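Long-range contacts in botulinum neurotoxin type G (PDB 3MPP), which attaches to the host cell surface through its receptor-binding domain and carries a zinc protease light chain into the cytosol: residues A[92-97]-A[182-187]; A[231-236]-A[299-304]; A[235-240]-A[284-289]. The protein carries 4 engineered substitutions. One frame throughout, in Å; residues are numbered along the deposited sequence.

Interaction 1 of 3, residues A[92-97]-A[182-187]; sequences TIISCI and IDFKLI
The Phe-184 ring has Ile-94 lying over one face. The CG2 methyl of Ile-94 stands 4.3 Å from the centroid of the Phe-184 ring, offset toward the rim, in a CH-pi contact. Ile-94 CG1 lies anti to the carbonyl carbon (chi1 -50°) and touches the rim at Phe-184 CD1, 3.8 Å away. Phe-184 also meets Phe-201 of strand 195-204 edge-to-face. The CG2 methyl of Ile-94 has a second neighbour, Ile-182 CG2, at 3.8 Å. Beyond it, Cys-96 SG rests on Ile-182 CG1 at 4.1 Å.

The other face of the sheet carries Thr-92 and Ile-187. They lie side by side and point the same way, with Thr-92 CB 3.7 Å from Ile-187 CB. Ser-95 and Asp-183 pair on that face too, and Asp-183 OD1 is hydrogen-bonded to Thr-51 OG1.

Thr-92 with Ile-187 and Ser-95 with Asp-183 are hydrogen-bonded antiparallel pairs, each closed by two backbone bonds. Between them Lys-185 N donates to Ile-93 O at 2.9 Å. The register slips by one between Thr-92 and Ile-94. Ile-93 and Ile-94 both face Val-105 on the next strand, which makes a classic beta bulge where the chain turns a corner. Strands 90-98 and 181-187 are inner neighbours in an antiparallel sheet of the lectin-like jelly roll that forms the N-terminal receptor-binding subdomain.

Interaction 2 of 3, residues A[231-236]-A[299-304]; sequences GNPLRY and DNIVRE
Arg-235 and Ile-301 form a single backbone bridge that ties two loops of the beta-trefoil subdomain together. A bond lies on either side of the bridged pair. Val-302 N donates to Leu-234 O at 2.9 Å, and Tyr-236 N donates to Asn-300 O at 2.8 Å.

The tight side is the buried one. Val-302 CG2 sits above the centre of the Tyr-236 ring, 3.7 Å from its centroid and 8° off the normal, a close CH-pi contact. That methyl is also wedged against the backbone, with Val-302 CG2 3.5 Å from Arg-235 C. The other methyl, Val-302 CG1, lies toward the phenol end of the ring. The Tyr-236 hydroxyl bonds to Asp-306 OD2, which also takes the backbone N of Arg-303. Leu-234 CD2 meets Val-302 CB more loosely, at 4.2 Å, and Leu-234 packs further on Ile-287 and Ile-352.

The other side is looser and nearer solvent. Pro-233 CB touches Ile-301 CD1 at 3.9 Å. Asn-300 O lies against the base of the arginine side chain, 3.3 Å from Arg-235 CB. From there the Arg-235 chain runs extended from CG to NE, and one face of its guanidinium lies over Ile-301 CG1. Ile-301 is held from within its own loop by an Asx turn on Asp-299, whose carboxylate also forms a salt bridge to Arg-303: Ile-301 N, 3.1 Å from Asp-299 OD1, approaches 68° out of the carboxylate plane.

Interaction 3 of 3, residues A[235-240]-A[284-289]; sequences RYDTQY and RFIIKK
Tyr-240 and Phe-285 form the hydrogen-bonded antiparallel pair that joins strands 239-244 and 285-289 of the beta-trefoil. Tyr-240 N donates to Phe-285 O at 2.9 Å, and Phe-285 N returns a nearly straight bond to Tyr-240 O. At Thr-238 the direct bonding lapses, and water 1 bridges the chains: it donates to Arg-235 O and accepts from Thr-238 N and Ile-287 N. Direct contact resumes where Asp-237 N donates to Ile-287 O at 2.9 Å.

Ile-287 O also lies in plane at the edge of the Tyr-236 ring, 3.4 Å from Tyr-236 CD1. Lys-289 crosses that ring at about a right angle, with Lys-289 CG over its centre and 3.5 Å from its centroid. The Lys-289 ammonium hydrogen-bonds to Asp-299 O. On the buried side, Ile-287 CD1 touches Tyr-240 CE2 at 3.9 Å.

Two polar clusters lie toward the surface. Lys-288, bent at chi2 and chi3, forms a salt bridge to Asp-237, with Lys-288 NZ 2.8 Å from Asp-237 OD1 and 46° out of the carboxylate plane. Water 2 donates to the same oxygen and accepts from Lys-289 N. At the far end Gln-239 NE2 sits over the centre of the Arg-284 guanidinium, 3.1 Å from Arg-284 CZ, with the planes 28° apart. Both groups are donors, so the approach is packing and not a hydrogen bond. Arg-284 NE forms a salt bridge to Asp-313 OD1 and Gln-239 NE2 a hydrogen bond to OD2, so the shared carboxylate probably offsets the charge and holds the two groups together.

Interactions 2 and 3 adjoin each other in the C-terminal subdomain, with centres 10 Å apart. They share Arg-235 and Tyr-236. The Tyr-236 ring is sandwiched, with Val-302 of interaction 2 on one face and Lys-289 of interaction 3 on the opposite one. Leu-234 CD1 packs on Tyr-240 CZ at 3.6 Å. Interaction 1 belongs to the N-terminal subdomain. Its centre is 32 Å from that of interaction 2 and 37 Å from that of interaction 3, and none of its atoms touch them. All three lie away from the inferred ganglioside-binding motif around Trp-402.

Interaction 1 of 3, residues A[92-97]-A[182-187]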
loop_
_atom_site.group_PDB
_atom_site.type_symbol
_atom_site.label_atom_id
_atom_site.label_comp_id
_atom_site.label_asym_id
_atom_site.label_seq_id
_atom_site.Cartn_x
_atom_site.Cartn_y
_atom_site.Cartn_z
ATOM N N THR A 92 -17.155 -11.953 -8.279
ATOM C CA THR A 92 -16.090 -12.905 -8.032
ATOM C C THR A 92 -14.810 -12.376 -8.685
ATOM O O THR A 92 -14.862 -11.702 -9.724
ATOM C CB THR A 92 -16.484 -14.274 -8.626
ATOM O OG1 THR A 92 -17.733 -14.661 -8.065
ATOM C CG2 THR A 92 -15.451 -15.344 -8.313
ATOM N N ILE A 93 -13.670 -12.645 -8.061
ATOM C CA ILE A 93 -12.385 -12.307 -8.658
ATOM C C ILE A 93 -11.508 -13.543 -8.817
ATOM O O ILE A 93 -10.730 -13.632 -9.759
ATOM C CB ILE A 93 -11.620 -11.231 -7.861
ATOM C CG1 ILE A 93 -11.402 -11.660 -6.418
ATOM C CG2 ILE A 93 -12.363 -9.888 -7.910
ATOM C CD1 ILE A 93 -10.376 -10.783 -5.689
ATOM N N ILE A 94 -11.634 -14.487 -7.886
ATOM C CA ILE A 94 -10.875 -15.732 -7.943
ATOM C C ILE A 94 -11.788 -16.889 -7.550
ATOM O O ILE A 94 -12.509 -16.803 -6.555
ATOM C CB ILE A 94 -9.667 -15.721 -6.984
ATOM C CG1 ILE A 94 -8.822 -14.454 -7.166
ATOM C CG2 ILE A 94 -8.807 -16.962 -7.205
ATOM C CD1 ILE A 94 -7.790 -14.239 -6.056
ATOM N N SER A 95 -11.768 -17.968 -8.326
ATOM C CA SER A 95 -12.627 -19.098 -8.014
ATOM C C SER A 95 -12.012 -20.434 -8.390
ATOM O O SER A 95 -11.195 -20.527 -9.310
ATOM C CB SER A 95 -13.978 -18.954 -8.709
ATOM O OG SER A 95 -13.871 -19.285 -10.082
ATOM N N CYS A 96 -12.427 -21.462 -7.657
ATOM C CA CYS A 96 -12.033 -22.836 -7.899
ATOM C C CYS A 96 -13.289 -23.675 -7.689
ATOM O O CYS A 96 -13.560 -24.154 -6.586
ATOM C CB CYS A 96 -10.946 -23.243 -6.911
ATOM S SG CYS A 96 -10.147 -24.818 -7.253
ATOM N N ILE A 97 -14.052 -23.846 -8.763
ATOM C CA ILE A 97 -15.421 -24.333 -8.677
ATOM C C ILE A 97 -15.648 -25.434 -9.697
ATOM O O ILE A 97 -15.097 -25.401 -10.794
ATOM C CB ILE A 97 -16.425 -23.203 -8.982
ATOM C CG1 ILE A 97 -16.298 -22.058 -7.962
ATOM C CG2 ILE A 97 -17.858 -23.750 -9.072
ATOM C CD1 ILE A 97 -17.000 -22.315 -6.649
ATOM N N ILE A 182 -7.987 -22.872 -11.442
ATOM C CA ILE A 182 -8.266 -21.659 -10.694
ATOM C C ILE A 182 -8.400 -20.525 -11.693
ATOM O O ILE A 182 -7.465 -20.237 -12.443
ATOM C CB ILE A 182 -7.165 -21.339 -9.675
ATOM C CG1 ILE A 182 -7.078 -22.466 -8.637
ATOM C CG2 ILE A 182 -7.431 -19.969 -9.012
ATOM C CD1 ILE A 182 -5.936 -22.335 -7.660
ATOM N N ASP A 183 -9.572 -19.895 -11.718
ATOM C CA ASP A 183 -9.821 -18.797 -12.643
ATOM C C ASP A 183 -9.686 -17.449 -11.958
ATOM O O ASP A 183 -10.373 -17.169 -10.973
ATOM C CB ASP A 183 -11.214 -18.888 -13.248
ATOM C CG ASP A 183 -11.321 -19.956 -14.320
ATOM O OD1 ASP A 183 -10.298 -20.605 -14.634
ATOM O OD2 ASP A 183 -12.439 -20.141 -14.846
ATOM N N PHE A 184 -8.813 -16.614 -12.511
ATOM C CA PHE A 184 -8.679 -15.228 -12.079
ATOM C C PHE A 184 -9.406 -14.379 -13.100
ATOM O O PHE A 184 -8.991 -14.301 -14.271
ATOM C CB PHE A 184 -7.210 -14.843 -11.995
ATOM C CG PHE A 184 -6.432 -15.665 -11.010
ATOM C CD1 PHE A 184 -6.088 -15.144 -9.774
ATOM C CD2 PHE A 184 -6.059 -16.964 -11.314
ATOM C CE1 PHE A 184 -5.371 -15.900 -8.859
ATOM C CE2 PHE A 184 -5.339 -17.733 -10.400
ATOM C CZ PHE A 184 -5.000 -17.198 -9.173
ATOM N N LYS A 185 -10.508 -13.770 -12.670
ATOM C CA LYS A 185 -11.421 -13.115 -13.597
ATOM C C LYS A 185 -12.555 -12.446 -12.833
ATOM O O LYS A 185 -13.033 -12.988 -11.849
ATOM C CB LYS A 185 -12.002 -14.179 -14.539
ATOM C CG LYS A 185 -12.912 -13.668 -15.616
ATOM C CD LYS A 185 -13.512 -14.842 -16.390
ATOM C CE LYS A 185 -14.228 -14.378 -17.649
ATOM N NZ LYS A 185 -14.520 -15.520 -18.562
ATOM N N LEU A 186 -12.979 -11.269 -13.284
ATOM C CA LEU A 186 -14.142 -10.604 -12.699
ATOM C C LEU A 186 -15.425 -11.262 -13.190
ATOM O O LEU A 186 -15.678 -11.290 -14.388
ATOM C CB LEU A 186 -14.168 -9.117 -13.067
ATOM C CG LEU A 186 -13.333 -8.144 -12.210
ATOM C CD1 LEU A 186 -11.889 -8.609 -12.025
ATOM C CD2 LEU A 186 -13.372 -6.735 -12.824
ATOM N N ILE A 187 -16.231 -11.784 -12.266
ATOM C CA ILE A 187 -17.528 -12.368 -12.622
ATOM C C ILE A 187 -18.670 -11.588 -11.991
ATOM O O ILE A 187 -18.686 -11.395 -10.770
ATOM C CB ILE A 187 -17.653 -13.839 -12.140
ATOM C CG1 ILE A 187 -16.399 -14.654 -12.494
ATOM C CG2 ILE A 187 -18.929 -14.484 -12.704
ATOM C CD1 ILE A 187 -16.084 -14.694 -13.969
#

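Interaction 2 of 3, residues A[231-236]-A[299-304]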
loop_
_atom_site.group_PDB
_atom_site.type_symbol
_atom_site.label_atom_id
_atom_site.label_comp_id
_atom_site.label_asym_id
_atom_site.label_seq_id
_atom_site.Cartn_x
_atom_site.Cartn_y
_atom_site.Cartn_z
ATOM N N GLY A 231 1.863 1.380 -1.638
ATOM C CA GLY A 231 2.568 0.126 -1.414
ATOM C C GLY A 231 3.424 -0.355 -2.574
ATOM O O GLY A 231 3.890 -1.491 -2.557
ATOM N N ASN A 232 3.611 0.487 -3.591
ATOM C CA ASN A 232 4.546 0.178 -4.676
ATOM C C ASN A 232 5.936 0.748 -4.405
ATOM O O ASN A 232 6.092 1.654 -3.581
ATOM C CB ASN A 232 4.013 0.722 -6.005
ATOM C CG ASN A 232 2.881 -0.112 -6.546
ATOM O OD1 ASN A 232 2.874 -1.332 -6.385
ATOM N ND2 ASN A 232 1.917 0.534 -7.184
ATOM N N PRO A 233 6.959 0.224 -5.099
ATOM C CA PRO A 233 8.299 0.789 -4.890
ATOM C C PRO A 233 8.351 2.314 -5.055
ATOM O O PRO A 233 7.729 2.890 -5.948
ATOM C CB PRO A 233 9.136 0.117 -5.979
ATOM C CG PRO A 233 8.442 -1.235 -6.176
ATOM C CD PRO A 233 6.967 -0.923 -6.030
ATOM N N LEU A 234 9.108 2.951 -4.173
ATOM C CA LEU A 234 9.358 4.382 -4.243
ATOM C C LEU A 234 10.324 4.653 -5.400
ATOM O O LEU A 234 11.286 3.917 -5.574
ATOM C CB LEU A 234 9.994 4.839 -2.928
ATOM C CG LEU A 234 10.044 6.342 -2.652
ATOM C CD1 LEU A 234 8.640 6.951 -2.567
ATOM C CD2 LEU A 234 10.831 6.592 -1.368
ATOM N N ARG A 235 10.094 5.721 -6.161
ATOM C CA ARG A 235 10.924 6.003 -7.339
ATOM C C ARG A 235 11.485 7.421 -7.434
ATOM O O ARG A 235 10.903 8.373 -6.921
ATOM C CB ARG A 235 10.142 5.671 -8.615
ATOM C CG ARG A 235 9.849 4.173 -8.711
ATOM C CD ARG A 235 9.169 3.729 -9.984
ATOM N NE ARG A 235 8.709 2.346 -9.825
ATOM C CZ ARG A 235 9.347 1.279 -10.297
ATOM N NH1 ARG A 235 10.471 1.421 -10.988
ATOM N NH2 ARG A 235 8.852 0.068 -10.092
ATOM N N TYR A 236 12.612 7.545 -8.128
ATOM C CA TYR A 236 13.188 8.841 -8.454
ATOM C C TYR A 236 12.379 9.494 -9.564
ATOM O O TYR A 236 11.647 8.820 -10.274
ATOM C CB TYR A 236 14.624 8.668 -8.937
ATOM C CG TYR A 236 15.582 8.276 -7.850
ATOM C CD1 TYR A 236 16.034 9.224 -6.936
ATOM C CD2 TYR A 236 16.037 6.961 -7.728
ATOM C CE1 TYR A 236 16.908 8.881 -5.925
ATOM C CE2 TYR A 236 16.922 6.602 -6.711
ATOM C CZ TYR A 236 17.352 7.587 -5.809
ATOM O OH TYR A 236 18.236 7.289 -4.792
ATOM N N ASP A 299 18.518 1.610 -12.243
ATOM C CA ASP A 299 17.080 1.815 -12.381
ATOM C C ASP A 299 16.627 3.065 -11.618
ATOM O O ASP A 299 17.456 3.853 -11.148
ATOM C CB ASP A 299 16.303 0.572 -11.921
ATOM C CG ASP A 299 16.470 0.281 -10.423
ATOM O OD1 ASP A 299 16.860 1.188 -9.656
ATOM O OD2 ASP A 299 16.190 -0.865 -10.007
ATOM N N ASN A 300 15.318 3.246 -11.480
ATOM C CA ASN A 300 14.812 4.454 -10.842
ATOM C C ASN A 300 14.152 4.189 -9.490
ATOM O O ASN A 300 13.326 4.976 -9.026
ATOM C CB ASN A 300 13.859 5.202 -11.784
ATOM C CG ASN A 300 12.549 4.471 -12.000
ATOM O OD1 ASN A 300 11.567 5.063 -12.456
ATOM N ND2 ASN A 300 12.521 3.184 -11.672
ATOM N N ILE A 301 14.499 3.070 -8.869
ATOM C CA ILE A 301 13.929 2.729 -7.575
ATOM C C ILE A 301 14.816 3.294 -6.468
ATOM O O ILE A 301 16.028 3.131 -6.500
ATOM C CB ILE A 301 13.775 1.209 -7.404
ATOM C CG1 ILE A 301 12.723 0.678 -8.390
ATOM C CG2 ILE A 301 13.402 0.860 -5.953
ATOM C CD1 ILE A 301 12.311 -0.749 -8.150
ATOM N N VAL A 302 14.205 3.972 -5.503
ATOM C CA VAL A 302 14.940 4.508 -4.360
ATOM C C VAL A 302 15.128 3.428 -3.310
ATOM O O VAL A 302 14.164 2.807 -2.869
ATOM C CB VAL A 302 14.183 5.664 -3.695
ATOM C CG1 VAL A 302 15.100 6.372 -2.684
ATOM C CG2 VAL A 302 13.670 6.637 -4.761
ATOM N N ARG A 303 16.367 3.230 -2.890
ATOM C CA ARG A 303 16.691 2.195 -1.922
ATOM C C ARG A 303 17.095 2.770 -0.577
ATOM O O ARG A 303 17.645 3.863 -0.495
ATOM C CB ARG A 303 17.781 1.275 -2.470
ATOM C CG ARG A 303 17.199 0.271 -3.462
ATOM C CD ARG A 303 18.240 -0.468 -4.281
ATOM N NE ARG A 303 17.544 -1.260 -5.293
ATOM C CZ ARG A 303 17.252 -0.818 -6.512
ATOM N NH1 ARG A 303 17.631 0.396 -6.886
ATOM N NH2 ARG A 303 16.587 -1.593 -7.358
ATOM N N GLU A 304 16.801 2.019 0.476
ATOM C CA GLU A 304 17.126 2.433 1.824
ATOM C C GLU A 304 18.580 2.885 1.887
ATOM O O GLU A 304 19.481 2.205 1.386
ATOM C CB GLU A 304 16.866 1.274 2.790
ATOM C CG GLU A 304 16.328 1.699 4.142
ATOM C CD GLU A 304 17.423 1.982 5.157
ATOM O OE1 GLU A 304 18.618 1.866 4.797
ATOM O OE2 GLU A 304 17.084 2.315 6.315
#

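Interaction 3 of 3, residues A[235-240]-A[284-289]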
loop_
_atom_site.group_PDB
_atom_site.type_symbol
_atom_site.label_atom_id
_atom_site.label_comp_id
_atom_site.label_asym_id
_atom_site.label_seq_id
_atom_site.Cartn_x
_atom_site.Cartn_y
_atom_site.Cartn_z
ATOM N N ARG A 235 10.094 5.721 -6.161
ATOM C CA ARG A 235 10.924 6.003 -7.339
ATOM C C ARG A 235 11.485 7.421 -7.434
ATOM O O ARG A 235 10.903 8.373 -6.921
ATOM C CB ARG A 235 10.142 5.671 -8.615
ATOM C CG ARG A 235 9.849 4.173 -8.711
ATOM C CD ARG A 235 9.169 3.729 -9.984
ATOM N NE ARG A 235 8.709 2.346 -9.825
ATOM C CZ ARG A 235 9.347 1.279 -10.297
ATOM N NH1 ARG A 235 10.471 1.421 -10.988
ATOM N NH2 ARG A 235 8.852 0.068 -10.092
ATOM N N TYR A 236 12.612 7.545 -8.128
ATOM C CA TYR A 236 13.188 8.841 -8.454
ATOM C C TYR A 236 12.379 9.494 -9.564
ATOM O O TYR A 236 11.647 8.820 -10.274
ATOM C CB TYR A 236 14.624 8.668 -8.937
ATOM C CG TYR A 236 15.582 8.276 -7.850
ATOM C CD1 TYR A 236 16.034 9.224 -6.936
ATOM C CD2 TYR A 236 16.037 6.961 -7.728
ATOM C CE1 TYR A 236 16.908 8.881 -5.925
ATOM C CE2 TYR A 236 16.922 6.602 -6.711
ATOM C CZ TYR A 236 17.352 7.587 -5.809
ATOM O OH TYR A 236 18.236 7.289 -4.792
ATOM N N ASP A 237 12.525 10.804 -9.715
ATOM C CA ASP A 237 11.968 11.510 -10.860
ATOM C C ASP A 237 10.454 11.361 -10.977
ATOM O O ASP A 237 9.903 11.396 -12.079
ATOM C CB ASP A 237 12.648 11.039 -12.159
ATOM C CG ASP A 237 14.156 11.286 -12.162
ATOM O OD1 ASP A 237 14.649 12.101 -11.348
ATOM O OD2 ASP A 237 14.850 10.665 -12.987
ATOM N N THR A 238 9.780 11.216 -9.841
ATOM C CA THR A 238 8.335 11.009 -9.814
ATOM C C THR A 238 7.683 12.012 -8.863
ATOM O O THR A 238 8.144 12.196 -7.729
ATOM C CB THR A 238 8.024 9.580 -9.313
ATOM O OG1 THR A 238 8.652 8.635 -10.187
ATOM C CG2 THR A 238 6.496 9.309 -9.218
ATOM N N GLN A 239 6.594 12.636 -9.297
ATOM C CA GLN A 239 5.910 13.611 -8.435
ATOM C C GLN A 239 5.169 12.954 -7.277
ATOM O O GLN A 239 4.382 12.028 -7.479
ATOM C CB GLN A 239 4.952 14.471 -9.249
ATOM C CG GLN A 239 5.661 15.341 -10.297
ATOM C CD GLN A 239 4.676 15.909 -11.283
ATOM O OE1 GLN A 239 3.777 15.207 -11.733
ATOM N NE2 GLN A 239 4.812 17.187 -11.599
ATOM N N TYR A 240 5.415 13.464 -6.070
ATOM C CA TYR A 240 4.834 12.927 -4.851
ATOM C C TYR A 240 4.332 14.042 -3.948
ATOM O O TYR A 240 5.054 15.013 -3.698
ATOM C CB TYR A 240 5.896 12.196 -4.041
ATOM C CG TYR A 240 6.363 10.873 -4.600
ATOM C CD1 TYR A 240 5.460 9.852 -4.895
ATOM C CD2 TYR A 240 7.719 10.628 -4.786
ATOM C CE1 TYR A 240 5.906 8.615 -5.388
ATOM C CE2 TYR A 240 8.175 9.405 -5.280
ATOM C CZ TYR A 240 7.261 8.402 -5.571
ATOM O OH TYR A 240 7.717 7.181 -6.055
ATOM N N ARG A 284 4.612 19.587 -3.910
ATOM C CA ARG A 284 4.809 18.434 -4.764
ATOM C C ARG A 284 6.314 18.203 -4.929
ATOM O O ARG A 284 7.027 19.074 -5.410
ATOM C CB ARG A 284 4.117 18.660 -6.101
ATOM C CG ARG A 284 4.047 17.413 -6.979
ATOM C CD ARG A 284 3.166 17.678 -8.171
ATOM N NE ARG A 284 3.695 18.739 -9.018
ATOM C CZ ARG A 284 3.049 19.254 -10.062
ATOM N NH1 ARG A 284 1.847 18.797 -10.396
ATOM N NH2 ARG A 284 3.599 20.230 -10.765
ATOM N N PHE A 285 6.785 17.045 -4.482
ATOM C CA PHE A 285 8.206 16.739 -4.422
ATOM C C PHE A 285 8.625 15.826 -5.548
ATOM O O PHE A 285 7.833 15.013 -6.033
ATOM C CB PHE A 285 8.534 15.998 -3.114
ATOM C CG PHE A 285 8.361 16.831 -1.874
ATOM C CD1 PHE A 285 9.439 17.531 -1.341
ATOM C CD2 PHE A 285 7.132 16.892 -1.226
ATOM C CE1 PHE A 285 9.292 18.302 -0.190
ATOM C CE2 PHE A 285 6.971 17.662 -0.068
ATOM C CZ PHE A 285 8.063 18.372 0.443
ATOM N N ILE A 286 9.893 15.937 -5.935
ATOM C CA ILE A 286 10.519 14.944 -6.799
ATOM C C ILE A 286 11.822 14.508 -6.137
ATOM O O ILE A 286 12.662 15.333 -5.819
ATOM C CB ILE A 286 10.814 15.492 -8.190
ATOM C CG1 ILE A 286 9.495 15.825 -8.901
ATOM C CG2 ILE A 286 11.650 14.488 -8.997
ATOM C CD1 ILE A 286 9.678 16.567 -10.207
ATOM N N ILE A 287 11.973 13.208 -5.927
ATOM C CA ILE A 287 13.210 12.666 -5.388
ATOM C C ILE A 287 14.277 12.566 -6.476
ATOM O O ILE A 287 14.053 11.947 -7.526
ATOM C CB ILE A 287 12.963 11.292 -4.723
ATOM C CG1 ILE A 287 11.817 11.400 -3.697
ATOM C CG2 ILE A 287 14.214 10.793 -4.034
ATOM C CD1 ILE A 287 11.364 10.056 -3.187
ATOM N N LYS A 288 15.440 13.166 -6.216
ATOM C CA LYS A 288 16.564 13.141 -7.159
ATOM C C LYS A 288 17.747 12.387 -6.553
ATOM O O LYS A 288 17.998 12.469 -5.346
ATOM C CB LYS A 288 17.042 14.576 -7.485
ATOM C CG LYS A 288 15.976 15.518 -8.013
ATOM C CD LYS A 288 15.343 14.990 -9.303
ATOM C CE LYS A 288 16.357 14.988 -10.437
ATOM N NZ LYS A 288 15.703 14.688 -11.750
ATOM N N LYS A 289 18.498 11.691 -7.394
ATOM C CA LYS A 289 19.742 11.077 -6.954
ATOM C C LYS A 289 20.755 12.158 -6.647
ATOM O O LYS A 289 20.999 13.035 -7.468
ATOM C CB LYS A 289 20.303 10.142 -8.028
ATOM C CG LYS A 289 19.482 8.877 -8.227
ATOM C CD LYS A 289 20.012 8.052 -9.399
ATOM C CE LYS A 289 18.936 7.093 -9.905
ATOM N NZ LYS A 289 19.457 6.131 -10.937
HETATM O O HOH W 1 10.437 11.120 -7.113
HETATM O O HOH W 2 17.221 11.552 -10.148
#